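Long-range contacts in glycerophosphodiester phosphodiesterase (Parabacteroides distasonis, PDB 3NO3), which belongs to the glycerophosphodiester phosphodiesterase family, a branch of the TIM-barrel proteins, and holds bound magnesium: residues A[21-26]-A[76-81]; A[45-50]-A[65-70]; A[91-96]-A[127-132]; A[138-143]-A[155-160]; A[208-213]-A[227-232]. All blocks are in the same frame, centred on the assembly; numbering follows the deposited sequence. Where two conformers were deposited one is given.

Overall arrangement
Followed from the N terminus, the chain first closes a long loop with interaction 1, which ties the start of helix 24-32 to the turn ahead of helix 85-94. Nested inside that loop, interaction 2 joins the turn between strands 37-44 and 50-52 to the start of helix 68-71. The other three come later, in series. Interaction 3 links the end of helix 85-94 to the loop entering strand 133-137, and it touches interaction 1 where Ile24 packs on Arg91. Interaction 4 closes the unit made by strand 133-137, helix 140-149 and strand 155-157, and interaction 5 pairs helices 207-216 and 226-236. No two contacts cross along the chain.

Interaction 1: A[21-26]-A[76-81]; sequences QNSIRS and LSNGEK
Glu80 drives its carboxylate into the first turn of helix 24-32 and meets two successive backbone N-H groups, an example of an acidic side chain received by a helix start. Glu80 OE1 accepts from Ile24 N through its syn lone pair (2.9 Å, 159° at the hydrogen), and Glu80 OE2 is met on its syn side by Arg25 N at 3.1 Å. An extended chain (chi2 -178°) carries CD to this depth. Glu80 OE2 takes a second donor, Asn78 ND2, from above the carboxylate plane at 3.1 Å; the same ND2 also serves Gly18 O. Asn78 OD1 accepts from Glu80 N at 3.2 Å, an Asx turn, so that Asn78 holds both the backbone N and the carboxylate of Glu80. Beside this polar grip Leu76 CD1 packs on Ser23 CB at 3.7 Å. The partial positive charge of the helix start probably favours the ionised carboxylate.

The other end is looser. There a water bridges the segments, accepting from Gln21 N at 3.0 Å and lying 2.8 Å from Ser77 OG, while the Gln21 side chain turns to Arg11. Asn22 reaches Asp41, a magnesium ligand, so the contact borders the metal site. Ser23 and Ser26 exchange bonds between side chain and backbone N, Ser23 OG also bonding to Ala20 O, and Glu80 thus reinforces a helix start already closed by a classic capping box.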
# COMPACT_ATOMS: atom_id res chain seq x y z
N GLN A 21 -3.40 11.13 -7.50
CA GLN A 21 -3.06 9.76 -7.04
C GLN A 21 -1.59 9.47 -7.26
O GLN A 21 -1.02 9.85 -8.30
CB GLN A 21 -3.94 8.74 -7.78
CG GLN A 21 -5.39 8.86 -7.40
CD GLN A 21 -6.34 7.99 -8.22
OE1 GLN A 21 -5.94 6.99 -8.81
NE2 GLN A 21 -7.62 8.36 -8.21
N ASN A 22 -0.94 8.80 -6.29
CA ASN A 22 0.43 8.28 -6.49
C ASN A 22 1.46 9.34 -6.87
O ASN A 22 2.31 9.15 -7.76
CB ASN A 22 0.42 7.10 -7.49
CG ASN A 22 -0.05 5.80 -6.86
OD1 ASN A 22 0.44 5.44 -5.83
ND2 ASN A 22 -0.97 5.07 -7.51
N SER A 23 1.35 10.50 -6.22
CA SER A 23 2.15 11.68 -6.56
C SER A 23 3.01 12.10 -5.36
O SER A 23 2.80 11.66 -4.22
CB SER A 23 1.23 12.83 -6.98
OG SER A 23 0.44 13.33 -5.92
N ILE A 24 3.97 12.97 -5.63
CA ILE A 24 4.77 13.61 -4.60
C ILE A 24 3.84 14.42 -3.68
O ILE A 24 3.90 14.28 -2.44
CB ILE A 24 5.85 14.49 -5.22
CG1 ILE A 24 6.86 13.62 -6.00
CG2 ILE A 24 6.44 15.46 -4.13
CD1 ILE A 24 7.68 12.61 -5.19
N ARG A 25 2.89 15.15 -4.27
CA ARG A 25 1.94 15.95 -3.51
C ARG A 25 1.09 15.07 -2.59
O ARG A 25 0.87 15.43 -1.46
CB ARG A 25 1.07 16.76 -4.48
CG ARG A 25 -0.03 17.61 -3.89
CD ARG A 25 0.37 18.80 -3.09
NE ARG A 25 -0.70 19.83 -3.13
CZ ARG A 25 -0.73 20.96 -2.42
NH1 ARG A 25 -1.75 21.81 -2.60
NH2 ARG A 25 0.22 21.26 -1.54
N SER A 26 0.62 13.91 -3.07
CA SER A 26 -0.24 13.04 -2.24
C SER A 26 0.50 12.42 -1.05
O SER A 26 -0.07 12.30 0.04
CB SER A 26 -1.02 12.01 -3.07
OG SER A 26 -0.22 10.90 -3.54
N LEU A 76 1.10 13.40 -14.58
CA LEU A 76 0.01 13.00 -13.73
C LEU A 76 -1.11 14.02 -13.85
O LEU A 76 -0.93 15.04 -14.50
CB LEU A 76 0.45 12.89 -12.25
CG LEU A 76 1.66 11.99 -11.96
CD1 LEU A 76 1.80 11.76 -10.46
CD2 LEU A 76 1.55 10.65 -12.75
N SER A 77 -2.24 13.72 -13.21
CA SER A 77 -3.44 14.59 -13.24
C SER A 77 -3.22 16.00 -12.72
O SER A 77 -3.98 16.91 -13.11
CB SER A 77 -4.62 13.92 -12.52
OG SER A 77 -4.43 13.81 -11.12
N ASN A 78 -2.19 16.20 -11.89
CA ASN A 78 -1.80 17.54 -11.39
C ASN A 78 -0.58 18.13 -12.10
O ASN A 78 -0.01 19.11 -11.61
CB ASN A 78 -1.57 17.53 -9.85
CG ASN A 78 -0.32 16.73 -9.44
OD1 ASN A 78 0.25 15.98 -10.26
ND2 ASN A 78 0.10 16.87 -8.17
N GLY A 79 -0.19 17.57 -13.24
CA GLY A 79 0.98 18.07 -13.99
C GLY A 79 2.35 17.56 -13.55
O GLY A 79 3.33 17.82 -14.24
N GLU A 80 2.47 16.83 -12.45
CA GLU A 80 3.77 16.23 -12.09
C GLU A 80 4.22 15.22 -13.13
O GLU A 80 3.38 14.58 -13.74
CB GLU A 80 3.68 15.45 -10.76
CG GLU A 80 3.56 16.27 -9.52
CD GLU A 80 3.54 15.38 -8.25
OE1 GLU A 80 4.18 14.28 -8.25
OE2 GLU A 80 2.84 15.81 -7.28
N LYS A 81 5.53 15.02 -13.28
CA LYS A 81 6.05 13.94 -14.09
C LYS A 81 5.85 12.61 -13.37
O LYS A 81 5.81 12.56 -12.13
CB LYS A 81 7.54 14.16 -14.46
CG LYS A 81 7.81 15.09 -15.69
CD LYS A 81 9.35 15.24 -15.99
O HOH W 1 -5.16 11.39 -9.93

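Interaction 2: A[45-50]-A[65-70]; sequences TADNVL and SCTYDE
Asp47, in the type I turn from Thr45 to Asn48, reaches across to Tyr68 at the start of helix 68-71; a turn following a barrel strand is thereby joined to a short, weakly bonded helix that begins with the capping box of Thr67 and Glu70, one of whose bonds is weak.

The polar links come first. Tyr68 N donates to Asp47 OD1 at 2.8 Å, and Thr45 OG1 gives its proton to the same Asp47 oxygen at 2.6 Å. These two donors arrive from opposite faces of the carboxylate plane, the amide on the syn side and the hydroxyl on the anti side. Asp47 CG sits between its own backbone N and carbonyl carbon (chi1 67°). Thr45 OG1 is itself an acceptor from Val49 N, and the hydroxyl thus fixes both the turn and the carboxylate. One backbone bond also joins the segments: Ala46 N donates to Cys66 O at 3.0 Å.

Apolar packing comes from Val49. Val49 CG2 rests against Tyr68 CB at 3.8 Å, and its other methyl, CG1, stands over one face of the Tyr68 ring near CG. Val51 of the following strand also touches this tyrosine. The contact lies at the surface, where Ala46 CB is set against the carbonyl oxygens of Ser65 and Cys66.

Water completes the link. A single molecule donates to Asp47 OD2 at 2.7 Å and accepts from Asp69 N at 2.8 Å.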
# COMPACT_ATOMS: atom_id res chain seq x y z
N THR A 45 9.56 -1.32 -15.14
CA THR A 45 9.59 -1.08 -16.59
C THR A 45 10.39 -2.22 -17.28
O THR A 45 11.06 -3.00 -16.59
CB THR A 45 10.19 0.28 -16.95
OG1 THR A 45 11.60 0.28 -16.65
CG2 THR A 45 9.44 1.48 -16.23
N ALA A 46 10.28 -2.30 -18.60
CA ALA A 46 11.00 -3.29 -19.42
C ALA A 46 12.50 -3.31 -19.13
O ALA A 46 13.14 -4.39 -19.08
CB ALA A 46 10.76 -3.01 -20.95
N ASP A 47 13.05 -2.10 -18.97
CA ASP A 47 14.45 -1.87 -18.62
C ASP A 47 14.75 -1.77 -17.12
O ASP A 47 15.79 -1.21 -16.74
CB ASP A 47 15.03 -0.68 -19.45
CG ASP A 47 14.42 0.67 -19.12
OD1 ASP A 47 13.25 0.76 -18.66
OD2 ASP A 47 15.13 1.68 -19.33
N ASN A 48 13.90 -2.35 -16.28
CA ASN A 48 14.13 -2.56 -14.85
C ASN A 48 14.25 -1.27 -14.01
O ASN A 48 14.96 -1.25 -13.03
CB ASN A 48 15.31 -3.51 -14.59
CG ASN A 48 15.09 -4.91 -15.12
OD1 ASN A 48 14.01 -5.26 -15.59
ND2 ASN A 48 16.12 -5.74 -15.01
N VAL A 49 13.49 -0.25 -14.38
CA VAL A 49 13.32 0.96 -13.58
C VAL A 49 11.98 0.84 -12.84
O VAL A 49 10.95 0.47 -13.43
CB VAL A 49 13.38 2.23 -14.42
CG1 VAL A 49 13.14 3.52 -13.54
CG2 VAL A 49 14.70 2.33 -15.20
N LEU A 50 12.01 1.11 -11.55
CA LEU A 50 10.81 1.07 -10.74
C LEU A 50 10.14 2.45 -10.79
O LEU A 50 10.78 3.44 -10.52
CB LEU A 50 11.15 0.66 -9.29
CG LEU A 50 11.61 -0.82 -9.14
CD1 LEU A 50 12.34 -0.98 -7.84
CD2 LEU A 50 10.39 -1.78 -9.21
N SER A 65 6.08 -3.30 -20.27
CA SER A 65 6.72 -3.63 -21.53
C SER A 65 7.37 -2.44 -22.18
O SER A 65 7.99 -2.62 -23.23
CB SER A 65 5.76 -4.39 -22.48
OG SER A 65 4.62 -3.63 -22.84
N CYS A 66 7.30 -1.24 -21.55
CA CYS A 66 7.85 -0.03 -22.14
C CYS A 66 9.19 0.27 -21.43
O CYS A 66 9.34 -0.04 -20.27
CB CYS A 66 6.91 1.16 -21.99
SG CYS A 66 5.62 1.12 -23.21
N THR A 67 10.10 0.93 -22.09
CA THR A 67 11.29 1.45 -21.40
C THR A 67 10.95 2.71 -20.60
O THR A 67 9.98 3.42 -20.90
CB THR A 67 12.40 1.81 -22.35
OG1 THR A 67 11.93 2.85 -23.21
CG2 THR A 67 12.92 0.56 -23.14
N TYR A 68 11.75 2.99 -19.57
CA TYR A 68 11.55 4.22 -18.79
C TYR A 68 11.62 5.49 -19.69
O TYR A 68 10.83 6.44 -19.51
CB TYR A 68 12.50 4.29 -17.59
CG TYR A 68 12.37 5.59 -16.84
CD1 TYR A 68 11.17 5.95 -16.20
CD2 TYR A 68 13.40 6.52 -16.85
CE1 TYR A 68 11.01 7.16 -15.56
CE2 TYR A 68 13.27 7.75 -16.21
CZ TYR A 68 12.08 8.07 -15.57
OH TYR A 68 11.97 9.30 -14.97
N ASP A 69 12.52 5.49 -20.66
CA ASP A 69 12.65 6.59 -21.63
C ASP A 69 11.34 6.92 -22.36
O ASP A 69 11.04 8.12 -22.57
CB ASP A 69 13.74 6.29 -22.67
CG ASP A 69 14.16 7.51 -23.45
OD1 ASP A 69 14.72 8.43 -22.82
OD2 ASP A 69 13.93 7.58 -24.68
N GLU A 70 10.58 5.89 -22.75
CA GLU A 70 9.24 6.11 -23.37
C GLU A 70 8.23 6.78 -22.40
O GLU A 70 7.32 7.48 -22.83
CB GLU A 70 8.60 4.79 -23.81
CG GLU A 70 9.20 4.09 -24.97
CD GLU A 70 8.53 2.73 -25.23
OE1 GLU A 70 7.48 2.71 -25.90
OE2 GLU A 70 9.04 1.70 -24.76
O HOH W 2 14.76 3.82 -20.89

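Interaction 3: A[91-96]-A[127-132]; sequences RAKKLK and MKLAKR
The C-terminal end of helix 85-94 receives the guanidinium of Arg132, which comes from the loop leading into strand 133-137. Both end nitrogens close on one carbonyl: Arg132 NH2 lies 3.1 Å and NH1 3.2 Å from Ala92 O, each donating to it. That oxygen also accepts from Leu95 N in its own turn, so three donors share it. NH2 has a further partner in Ile98 O, just before strand 99-104. The arginine chain bends at chi3 (34°), where NE is set. The flat group is sandwiched as well: Leu129 CD2 sits 3.4 Å above one face of the Arg132 guanidinium, toward its rim, and Lys96 O lies over the centre of the opposite face.

Lys93 works in the reverse direction. Its chain slides past Leu129, bringing Lys93 CD within 3.9 Å of Leu129 CD2, and Lys93 NZ donates to Lys128 O at 2.6 Å. Lys128, with positive phi, belongs to the Schellman motif that terminates helix 110-126. A water in the plane of the guanidinium accepts from Lys93 NZ and Arg132 NH1, with a weak third bond from Lys96 NZ. Three cationic groups thus gather round it; the carbonyl oxygens of the helix end probably offset part of their repulsion. Lys96 NZ also bonds back to Lys93 O.

Each segment precedes one of two adjacent parallel strands, 99-104 and 133-137. Basic side chains bonded to backbone carbonyls near helix ends here join two alpha-to-beta connections at the N-terminal end of the strands of a TIM barrel.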
# COMPACT_ATOMS: atom_id res chain seq x y z
N ARG A 91 11.82 11.64 -1.37
CA ARG A 91 10.89 12.56 -0.68
C ARG A 91 10.40 11.96 0.66
O ARG A 91 10.41 12.64 1.68
CB ARG A 91 9.69 12.90 -1.59
CG ARG A 91 8.72 14.00 -1.03
CD ARG A 91 9.36 15.35 -1.00
NE ARG A 91 8.62 16.34 -0.22
CZ ARG A 91 8.77 16.58 1.09
NH1 ARG A 91 9.60 15.88 1.87
NH2 ARG A 91 8.04 17.54 1.65
N ALA A 92 10.06 10.68 0.64
CA ALA A 92 9.58 9.96 1.83
C ALA A 92 10.60 9.93 2.94
O ALA A 92 10.22 10.04 4.13
CB ALA A 92 9.14 8.56 1.48
N LYS A 93 11.87 9.86 2.59
CA LYS A 93 12.93 9.91 3.60
C LYS A 93 12.90 11.15 4.49
O LYS A 93 13.16 11.03 5.68
CB LYS A 93 14.32 9.78 2.96
CG LYS A 93 15.49 9.63 3.98
CD LYS A 93 15.40 8.29 4.75
CE LYS A 93 16.61 8.03 5.62
NZ LYS A 93 16.37 6.84 6.50
N LYS A 94 12.59 12.32 3.93
CA LYS A 94 12.46 13.54 4.73
C LYS A 94 11.15 13.64 5.55
O LYS A 94 11.05 14.50 6.43
CB LYS A 94 12.56 14.75 3.85
CG LYS A 94 13.78 14.87 2.93
CD LYS A 94 13.71 16.24 2.23
CE LYS A 94 14.36 16.27 0.87
NZ LYS A 94 13.40 15.91 -0.23
N LEU A 95 10.15 12.81 5.22
CA LEU A 95 8.85 12.79 5.91
C LEU A 95 8.85 11.69 6.98
O LEU A 95 8.44 10.54 6.73
CB LEU A 95 7.73 12.57 4.90
CG LEU A 95 7.58 13.62 3.79
CD1 LEU A 95 6.61 13.06 2.74
CD2 LEU A 95 7.13 14.98 4.32
N LYS A 96 9.33 12.05 8.17
CA LYS A 96 9.70 11.07 9.20
C LYS A 96 8.54 10.35 9.92
O LYS A 96 8.67 9.22 10.37
CB LYS A 96 10.61 11.73 10.26
CG LYS A 96 11.93 12.32 9.71
CD LYS A 96 12.83 11.27 9.05
CE LYS A 96 14.20 11.89 8.59
NZ LYS A 96 15.11 10.87 7.95
N MSE A 127 17.91 3.31 -0.17
CA MSE A 127 17.31 4.57 0.24
C MSE A 127 17.10 4.71 1.75
O MSE A 127 16.57 5.72 2.21
CB MSE A 127 16.01 4.83 -0.54
CG MSE A 127 16.19 4.89 -2.04
SE MSE A 127 17.39 6.21 -2.66
CE MSE A 127 16.33 7.69 -2.10
N LYS A 128 17.52 3.70 2.50
CA LYS A 128 17.52 3.68 3.96
C LYS A 128 16.09 3.74 4.56
O LYS A 128 15.86 4.45 5.51
CB LYS A 128 18.45 4.74 4.56
CG LYS A 128 19.89 4.65 4.01
CD LYS A 128 20.84 5.61 4.76
CE LYS A 128 21.25 5.00 6.10
NZ LYS A 128 22.09 5.95 6.89
N LEU A 129 15.17 2.97 3.99
CA LEU A 129 13.75 3.01 4.38
C LEU A 129 13.18 1.63 4.73
O LEU A 129 11.97 1.49 4.89
CB LEU A 129 12.95 3.71 3.30
CG LEU A 129 13.06 5.22 3.30
CD1 LEU A 129 12.55 5.78 1.97
CD2 LEU A 129 12.32 5.85 4.48
N ALA A 130 14.04 0.63 4.96
CA ALA A 130 13.53 -0.71 5.27
C ALA A 130 12.74 -0.78 6.60
O ALA A 130 11.79 -1.55 6.70
CB ALA A 130 14.68 -1.76 5.27
N LYS A 131 13.14 0.01 7.59
CA LYS A 131 12.41 0.11 8.86
C LYS A 131 11.02 0.69 8.74
O LYS A 131 10.20 0.41 9.61
CB LYS A 131 13.15 0.93 9.92
CG LYS A 131 14.49 0.38 10.36
CD LYS A 131 15.20 1.42 11.29
CE LYS A 131 16.44 0.85 11.95
NZ LYS A 131 17.38 0.29 10.93
N ARG A 132 10.74 1.49 7.72
CA ARG A 132 9.45 2.18 7.59
C ARG A 132 8.61 1.72 6.40
O ARG A 132 7.55 2.30 6.17
CB ARG A 132 9.67 3.70 7.46
CG ARG A 132 10.45 4.34 8.51
CD ARG A 132 10.84 5.83 8.20
NE ARG A 132 9.80 6.49 7.45
CZ ARG A 132 9.95 7.59 6.73
NH1 ARG A 132 11.09 8.33 6.70
NH2 ARG A 132 8.89 7.99 6.07
O HOH W 3 13.78 7.81 8.12

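Interaction 4: A[138-143]-A[155-160]; sequences FNMDAC and VSYLNG
The ring of Phe138 carries Leu158 CB over the centre of one face, 3.6 Å from the centroid and 6° off the normal, a CH-pi contact. It belongs to a beta-alpha-beta crossover of the TIM barrel, in which helix 140-149 packs back on strand 155-157. Asn159 OD1 stands at the ring edge, 3.5 Å from Phe138 CD1, with the amide plane turned 81° to the ring; Asn159 ND2 bonds to Glu161. A second ring, that of Tyr157, is covered on both faces: Asn159 N lies over the centre of one, and CE of Met140, a selenomethionine, over the other, toward its rim, 3.6 Å from Tyr157 CZ. Cys143 SG approaches the edge of this ring at CD1, a sulfur-aromatic contact.

Met140 CG is anti to the backbone N (chi1 -179°), and bends further out fold the chain over the tyrosine. Further along the helix, Cys143 CB meets Val155 CG1 at 4.2 Å. Both segments include the loop that leaves the C-terminal end of a parallel strand. On that rim Phe138 and Leu158 also touch Glu103, a magnesium ligand, and the Leu158 side chain is about 6 Å from the metal.

Tyr157 OH bonds to Glu161, and a water joins it to the residue ahead of the helix's N-cap by donating to Tyr157 OH at 3.2 Å and to Phe138 O at 2.7 Å.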
# COMPACT_ATOMS: atom_id res chain seq x y z
N PHE A 138 -1.22 -8.12 -4.67
CA PHE A 138 -2.11 -9.17 -5.14
C PHE A 138 -1.41 -10.43 -5.58
O PHE A 138 -2.07 -11.47 -5.71
CB PHE A 138 -2.96 -8.69 -6.34
CG PHE A 138 -4.05 -7.71 -5.93
CD1 PHE A 138 -5.29 -8.16 -5.51
CD2 PHE A 138 -3.83 -6.35 -5.97
CE1 PHE A 138 -6.29 -7.26 -5.12
CE2 PHE A 138 -4.83 -5.44 -5.61
CZ PHE A 138 -6.05 -5.91 -5.18
N ASN A 139 -0.12 -10.32 -5.92
CA ASN A 139 0.61 -11.42 -6.52
C ASN A 139 1.32 -12.26 -5.49
O ASN A 139 2.19 -11.76 -4.75
CB ASN A 139 1.66 -10.89 -7.52
CG ASN A 139 2.27 -12.01 -8.33
OD1 ASN A 139 3.27 -12.62 -7.92
ND2 ASN A 139 1.63 -12.33 -9.46
N MSE A 140 1.03 -13.55 -5.49
CA MSE A 140 1.60 -14.44 -4.49
C MSE A 140 3.09 -14.67 -4.66
O MSE A 140 3.79 -14.76 -3.66
CB MSE A 140 0.87 -15.79 -4.53
CG MSE A 140 1.36 -16.82 -3.49
SE MSE A 140 1.41 -16.18 -1.65
CE MSE A 140 -0.48 -16.29 -1.33
N ASP A 141 3.56 -14.71 -5.90
CA ASP A 141 5.02 -14.87 -6.16
C ASP A 141 5.81 -13.66 -5.65
O ASP A 141 6.88 -13.83 -5.04
CB ASP A 141 5.29 -15.18 -7.64
CG ASP A 141 4.55 -16.44 -8.11
OD1 ASP A 141 4.91 -17.51 -7.59
OD2 ASP A 141 3.62 -16.35 -8.93
N ALA A 142 5.26 -12.45 -5.82
CA ALA A 142 5.87 -11.24 -5.27
C ALA A 142 5.93 -11.29 -3.73
O ALA A 142 6.96 -11.03 -3.17
CB ALA A 142 5.11 -9.97 -5.71
N CYS A 143 4.80 -11.58 -3.10
CA CYS A 143 4.71 -11.69 -1.63
C CYS A 143 5.71 -12.70 -1.08
O CYS A 143 6.40 -12.41 -0.14
CB CYS A 143 3.31 -12.11 -1.21
SG CYS A 143 1.99 -10.87 -1.53
N VAL A 155 4.65 -7.97 5.45
CA VAL A 155 4.14 -8.39 4.16
C VAL A 155 2.65 -8.83 4.30
O VAL A 155 2.36 -9.76 5.08
CB VAL A 155 4.94 -9.53 3.55
CG1 VAL A 155 4.42 -9.80 2.16
CG2 VAL A 155 6.47 -9.24 3.53
N SER A 156 1.73 -8.18 3.56
CA SER A 156 0.32 -8.54 3.58
C SER A 156 -0.20 -8.93 2.20
O SER A 156 0.21 -8.35 1.19
CB SER A 156 -0.54 -7.45 4.17
OG SER A 156 -0.07 -7.11 5.43
N TYR A 157 -1.12 -9.89 2.16
CA TYR A 157 -1.70 -10.33 0.90
C TYR A 157 -2.92 -9.49 0.59
O TYR A 157 -3.73 -9.24 1.50
CB TYR A 157 -2.11 -11.77 1.03
CG TYR A 157 -2.50 -12.50 -0.21
CD1 TYR A 157 -1.72 -12.46 -1.38
CD2 TYR A 157 -3.57 -13.36 -0.20
CE1 TYR A 157 -2.05 -13.18 -2.48
CE2 TYR A 157 -3.90 -14.13 -1.29
CZ TYR A 157 -3.13 -14.05 -2.42
OH TYR A 157 -3.49 -14.79 -3.50
N LEU A 158 -3.11 -9.12 -0.68
CA LEU A 158 -4.28 -8.34 -1.10
C LEU A 158 -5.46 -9.13 -1.67
O LEU A 158 -6.56 -8.61 -1.73
CB LEU A 158 -3.88 -7.26 -2.13
CG LEU A 158 -3.18 -6.02 -1.58
CD1 LEU A 158 -2.51 -5.29 -2.78
CD2 LEU A 158 -4.15 -5.08 -0.84
N ASN A 159 -5.26 -10.37 -2.11
CA ASN A 159 -6.22 -10.95 -3.09
C ASN A 159 -7.50 -11.56 -2.50
O ASN A 159 -8.49 -11.77 -3.23
CB ASN A 159 -5.51 -11.97 -3.96
CG ASN A 159 -6.26 -12.28 -5.22
OD1 ASN A 159 -6.52 -11.38 -5.98
ND2 ASN A 159 -6.65 -13.55 -5.43
N GLY A 160 -7.49 -11.87 -1.20
CA GLY A 160 -8.74 -12.07 -0.48
C GLY A 160 -9.19 -13.51 -0.25
O GLY A 160 -10.17 -13.71 0.47
O HOH W 4 -3.09 -13.84 -6.49

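Interaction 5: A[208-213]-A[227-232]; sequences KLMEEM and EETQKI
Met210, a selenomethionine, is the first residue of segment 208-213 to make substantial contact, and it carries most of the packing against helix 226-236. Its CG is anti to the carbonyl carbon (chi1 -70°), and the chain then runs extended toward the neighbouring helix. Met210 SE rests 3.7 Å from Ile232 CD1, the two side chains crossing at about a right angle. Met210 CE comes within 3.3 Å of Thr229 OG1, a close approach of methyl to hydroxyl oxygen. SE also meets Glu228 CG, in the conformer described here.

One step on, Glu211 lies at the margin of the contact. Glu211 OE1 passes Ile232 CG2 at 4.0 Å, while the charge is met by a salt bridge to Arg236, one turn further along the partner helix.

The axes of segments 208-213 and 227-232 approach to 10.5 Å and cross at -55°, and the joint rests on side-chain packing. Beneath it, Met210 and Thr229 both touch Thr223 of strand 220-223, and Thr229 also reaches Val7 of strand 6-9. Two successive outer helices packed on each other and on the strand between them are characteristic of a TIM barrel, here where its last strand meets its first.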
# COMPACT_ATOMS: atom_id res chain seq x y z
N LYS A 208 -20.52 4.93 7.30
CA LYS A 208 -21.16 3.80 8.01
C LYS A 208 -20.24 2.56 7.96
O LYS A 208 -20.04 1.86 8.96
CB LYS A 208 -22.55 3.50 7.40
CG LYS A 208 -23.42 2.54 8.20
N LEU A 209 -19.65 2.34 6.79
CA LEU A 209 -18.66 1.26 6.60
C LEU A 209 -17.36 1.45 7.41
O LEU A 209 -16.86 0.48 8.02
CB LEU A 209 -18.38 1.07 5.09
CG LEU A 209 -17.60 -0.19 4.63
CD1 LEU A 209 -18.32 -1.54 5.02
CD2 LEU A 209 -17.36 -0.10 3.13
N MSE A 210 -16.81 2.67 7.45
CA MSE A 210 -15.66 2.98 8.35
C MSE A 210 -15.96 2.57 9.80
O MSE A 210 -15.19 1.85 10.45
CB MSE A 210 -15.29 4.47 8.31
CG MSE A 210 -14.65 4.97 6.97
SE MSE A 210 -14.47 6.88 7.09
CE MSE A 210 -13.75 7.26 5.29
N GLU A 211 -17.13 3.00 10.29
CA GLU A 211 -17.59 2.60 11.63
C GLU A 211 -17.71 1.11 11.81
O GLU A 211 -17.24 0.62 12.82
CB GLU A 211 -18.91 3.30 12.02
CG GLU A 211 -18.75 4.80 12.08
CD GLU A 211 -19.28 5.43 13.35
OE1 GLU A 211 -18.65 5.28 14.44
OE2 GLU A 211 -20.34 6.09 13.22
N GLU A 212 -18.29 0.43 10.82
CA GLU A 212 -18.41 -1.05 10.81
C GLU A 212 -17.04 -1.73 10.94
O GLU A 212 -16.85 -2.64 11.75
CB GLU A 212 -19.11 -1.54 9.52
CG GLU A 212 -19.50 -3.05 9.45
CD GLU A 212 -20.32 -3.36 8.20
OE1 GLU A 212 -21.39 -2.75 8.01
OE2 GLU A 212 -19.91 -4.20 7.40
N MSE A 213 -16.07 -1.27 10.15
CA MSE A 213 -14.70 -1.84 10.18
C MSE A 213 -13.93 -1.52 11.48
O MSE A 213 -13.19 -2.37 11.98
CB MSE A 213 -13.91 -1.39 8.93
CG MSE A 213 -14.52 -1.87 7.61
SE MSE A 213 -14.56 -3.78 7.46
CE MSE A 213 -16.41 -4.19 7.93
N GLU A 227 -8.97 11.99 6.13
CA GLU A 227 -9.39 12.95 7.17
C GLU A 227 -10.77 12.61 7.78
O GLU A 227 -10.94 12.82 9.00
CB GLU A 227 -9.38 14.40 6.66
CG GLU A 227 -8.01 14.91 6.28
CD GLU A 227 -7.93 16.43 6.18
OE1 GLU A 227 -8.15 16.99 5.08
OE2 GLU A 227 -7.59 17.07 7.19
N GLU A 228 -11.71 12.07 6.99
CA GLU A 228 -12.99 11.61 7.57
C GLU A 228 -12.73 10.46 8.56
O GLU A 228 -13.30 10.45 9.66
CB GLU A 228 -14.01 11.21 6.50
CG GLU A 228 -15.34 10.50 6.99
CD GLU A 228 -16.37 11.39 7.66
OE1 GLU A 228 -16.51 11.35 8.91
OE2 GLU A 228 -17.09 12.10 6.93
N THR A 229 -11.87 9.50 8.20
CA THR A 229 -11.55 8.41 9.13
C THR A 229 -10.90 8.89 10.43
O THR A 229 -11.23 8.41 11.54
CB THR A 229 -10.63 7.34 8.49
OG1 THR A 229 -11.09 7.08 7.16
CG2 THR A 229 -10.66 6.03 9.29
N GLN A 230 -9.99 9.86 10.32
CA GLN A 230 -9.36 10.48 11.49
C GLN A 230 -10.38 11.18 12.39
O GLN A 230 -10.31 11.05 13.62
CB GLN A 230 -8.28 11.49 11.07
CG GLN A 230 -6.98 10.86 10.44
CD GLN A 230 -6.05 11.90 9.85
OE1 GLN A 230 -6.50 12.88 9.23
NE2 GLN A 230 -4.75 11.71 10.04
N LYS A 231 -11.32 11.92 11.78
CA LYS A 231 -12.39 12.58 12.54
C LYS A 231 -13.22 11.59 13.35
O LYS A 231 -13.47 11.79 14.55
CB LYS A 231 -13.30 13.38 11.59
CG LYS A 231 -14.66 13.80 12.21
CD LYS A 231 -15.41 14.82 11.34
CE LYS A 231 -15.96 14.18 10.07
NZ LYS A 231 -16.43 15.14 9.03
N ILE A 232 -13.68 10.54 12.66
CA ILE A 232 -14.47 9.48 13.28
C ILE A 232 -13.70 8.83 14.45
O ILE A 232 -14.25 8.66 15.51
CB ILE A 232 -14.88 8.41 12.25
CG1 ILE A 232 -16.01 8.95 11.36
CG2 ILE A 232 -15.39 7.12 12.94
CD1 ILE A 232 -16.24 8.09 10.11